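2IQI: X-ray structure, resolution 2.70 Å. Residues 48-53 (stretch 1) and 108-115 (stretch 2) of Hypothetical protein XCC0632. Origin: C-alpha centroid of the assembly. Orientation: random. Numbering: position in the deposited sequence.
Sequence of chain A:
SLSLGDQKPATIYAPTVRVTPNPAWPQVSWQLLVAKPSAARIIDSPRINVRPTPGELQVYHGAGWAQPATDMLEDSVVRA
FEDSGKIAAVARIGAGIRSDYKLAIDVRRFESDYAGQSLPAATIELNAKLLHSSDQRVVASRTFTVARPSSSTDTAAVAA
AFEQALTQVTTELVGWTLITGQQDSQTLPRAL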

# COMPACT_ATOMS: atom_id res chain seq x y z
N ILE A 48 -12.66 7.77 5.39
CA ILE A 48 -11.42 7.68 6.13
C ILE A 48 -11.70 7.09 7.48
O ILE A 48 -12.38 7.69 8.30
CB ILE A 48 -10.74 9.05 6.30
CG1 ILE A 48 -10.60 9.73 4.94
CG2 ILE A 48 -9.39 8.85 7.00
CD1 ILE A 48 -9.87 11.02 4.93
N ASN A 49 -11.18 5.90 7.70
CA ASN A 49 -11.34 5.23 8.97
C ASN A 49 -10.51 5.79 10.11
O ASN A 49 -9.38 6.27 9.93
CB ASN A 49 -11.05 3.76 8.81
CG ASN A 49 -11.91 3.13 7.74
OD1 ASN A 49 -12.94 3.68 7.37
ND2 ASN A 49 -11.50 1.96 7.25
N VAL A 50 -11.12 5.73 11.29
CA VAL A 50 -10.49 6.16 12.50
C VAL A 50 -10.91 5.21 13.62
O VAL A 50 -12.07 4.82 13.70
CB VAL A 50 -10.82 7.67 12.79
CG1 VAL A 50 -12.32 7.91 12.77
CG2 VAL A 50 -10.18 8.16 14.11
N ARG A 51 -9.96 4.79 14.44
CA ARG A 51 -10.20 3.93 15.59
C ARG A 51 -9.94 4.77 16.85
O ARG A 51 -8.81 4.81 17.34
CB ARG A 51 -9.24 2.74 15.52
CG ARG A 51 -9.39 1.69 16.63
CD ARG A 51 -8.54 0.48 16.41
NE ARG A 51 -8.67 -0.04 15.05
CZ ARG A 51 -9.36 -1.12 14.70
NH1 ARG A 51 -10.02 -1.83 15.61
NH2 ARG A 51 -9.38 -1.49 13.44
N PRO A 52 -10.97 5.49 17.35
CA PRO A 52 -10.70 6.32 18.51
C PRO A 52 -10.44 5.51 19.79
O PRO A 52 -9.76 6.02 20.67
CB PRO A 52 -11.97 7.15 18.65
CG PRO A 52 -13.02 6.30 18.04
CD PRO A 52 -12.36 5.66 16.88
N THR A 53 -10.98 4.30 19.90
CA THR A 53 -10.60 3.37 20.96
C THR A 53 -10.47 1.98 20.37
O THR A 53 -11.08 1.68 19.34
CB THR A 53 -11.61 3.25 22.18
OG1 THR A 53 -12.96 3.11 21.71
CG2 THR A 53 -11.47 4.42 23.16
N ARG A 108 -5.48 -5.02 5.29
CA ARG A 108 -6.07 -5.45 6.57
C ARG A 108 -6.54 -4.27 7.40
O ARG A 108 -7.61 -4.30 7.99
CB ARG A 108 -5.08 -6.27 7.37
CG ARG A 108 -4.61 -7.54 6.67
CD ARG A 108 -3.54 -8.16 7.52
NE ARG A 108 -3.13 -9.49 7.11
CZ ARG A 108 -2.20 -10.22 7.75
NH1 ARG A 108 -1.58 -9.71 8.83
NH2 ARG A 108 -1.88 -11.46 7.34
N ARG A 109 -5.71 -3.23 7.44
CA ARG A 109 -6.02 -2.00 8.14
C ARG A 109 -5.61 -0.83 7.29
O ARG A 109 -4.52 -0.84 6.68
CB ARG A 109 -5.36 -1.98 9.52
CG ARG A 109 -6.07 -2.97 10.49
CD ARG A 109 -5.69 -2.73 11.88
NE ARG A 109 -4.25 -2.82 12.04
CZ ARG A 109 -3.53 -1.96 12.77
NH1 ARG A 109 -4.13 -0.94 13.39
NH2 ARG A 109 -2.23 -2.11 12.86
N PHE A 110 -6.52 0.14 7.17
CA PHE A 110 -6.26 1.44 6.56
C PHE A 110 -6.97 2.51 7.42
O PHE A 110 -8.15 2.87 7.19
CB PHE A 110 -6.77 1.45 5.12
CG PHE A 110 -6.06 2.43 4.25
CD1 PHE A 110 -6.40 3.77 4.26
CD2 PHE A 110 -5.04 2.01 3.40
CE1 PHE A 110 -5.72 4.67 3.47
CE2 PHE A 110 -4.38 2.89 2.59
CZ PHE A 110 -4.71 4.22 2.63
N GLU A 111 -6.28 3.00 8.45
CA GLU A 111 -6.99 3.73 9.48
C GLU A 111 -6.13 4.72 10.24
O GLU A 111 -4.93 4.55 10.38
CB GLU A 111 -7.65 2.75 10.46
CG GLU A 111 -6.63 1.89 11.22
CD GLU A 111 -7.26 0.75 12.01
OE1 GLU A 111 -7.21 0.79 13.25
OE2 GLU A 111 -7.83 -0.19 11.39
N SER A 112 -6.78 5.78 10.72
CA SER A 112 -6.18 6.65 11.71
C SER A 112 -6.34 6.01 13.08
O SER A 112 -7.44 5.86 13.57
CB SER A 112 -6.87 7.98 11.68
OG SER A 112 -6.19 8.87 12.50
N ASP A 113 -5.23 5.60 13.69
CA ASP A 113 -5.28 4.77 14.91
C ASP A 113 -4.75 5.54 16.10
O ASP A 113 -3.58 5.96 16.11
CB ASP A 113 -4.48 3.49 14.69
CG ASP A 113 -4.51 2.52 15.90
OD1 ASP A 113 -5.41 2.60 16.78
OD2 ASP A 113 -3.60 1.64 15.93
N TYR A 114 -5.62 5.75 17.08
CA TYR A 114 -5.24 6.54 18.26
C TYR A 114 -4.34 5.76 19.18
O TYR A 114 -3.50 6.33 19.85
CB TYR A 114 -6.45 7.09 19.02
CG TYR A 114 -6.93 8.43 18.53
CD1 TYR A 114 -6.53 9.62 19.16
CD2 TYR A 114 -7.79 8.51 17.43
CE1 TYR A 114 -6.99 10.86 18.70
CE2 TYR A 114 -8.25 9.71 16.96
CZ TYR A 114 -7.86 10.89 17.58
OH TYR A 114 -8.34 12.08 17.08
N ALA A 115 -4.53 4.44 19.17
CA ALA A 115 -3.75 3.47 19.97
C ALA A 115 -3.54 3.93 21.45
O ALA A 115 -2.40 3.98 21.96
CB ALA A 115 -2.41 3.14 19.24
O HOH W 1 -9.47 5.01 5.41

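What joins the two backbones? They run side by side as parallel strands, V50 paired with S112 and R51 with D113, and the hydrogen bonds pass back and forth as parallel pairing requires. S112 gives its N to O of N49 at 2.8 Å and receives, on its own O, the N of R51 at 2.9 Å, both nearly straight. S112 is thus gripped through both its amide and its carbonyl by the two residues flanking V50. The ladder loosens one step later, where Y114 N reaches R51 O at a weak 3.3 Å. Between these bonds the CA of V50 approaches S112 O to 3.2 Å, a CA-H...O contact. At the other end, water 1 accepts from N49 N at 3.0 Å and donates to F110 O at 3.1 Å, linking the strands beside the corner that the chain turns at E111.

Where does charge contribute? On the face shared by N49, R51, E111 and D113, R51 makes a salt bridge with E111. Its NE lies a very short 2.5 Å from E111 OE1, while NH2 reaches E111 OE2 at 2.9 Å, so the carboxylate meets the guanidinium along its edge with both oxygens engaged. An extended start to the R51 side chain, t at chi1 and chi2, followed by a bend at chi3 (m), carries the guanidinium to this position; E111, p at chi1, brings its carboxylate nearer the opposing strand. R109 adds a second positive charge, its NH1 3.5 Å from E111 OE1. Arginine suits this site because NE and NH2 can address the two carboxylate oxygens together.

What packs on the other face? V50 and S112 direct their side chains there, with V50 CG2 4.1 Å from S112 CB. The same methyl, V50 CG2, lies 3.8 Å from CE2 of Y114, at the edge of the ring. Both V50 and S112 are buried: branched valine offers methyls for packing, and small serine takes little room while its hydroxyl is hydrogen-bonded elsewhere in the structure. The Y114 ring also touches the backbone of P52, whose CA is 3.8 Å from Y114 CD2.

How much surface does the contact bury? The two stretches together cover 441 Å², and R51 has the largest share, 98 Å², its long side chain standing out from the sheet alongside that of E111. N49 is buried as well, its CB 3.4 Å from F110 O and 3.9 Å from E111 CB; its amide nitrogen ND2 is hydrogen-bonded elsewhere in the structure, which suits a polar side chain to this enclosed place.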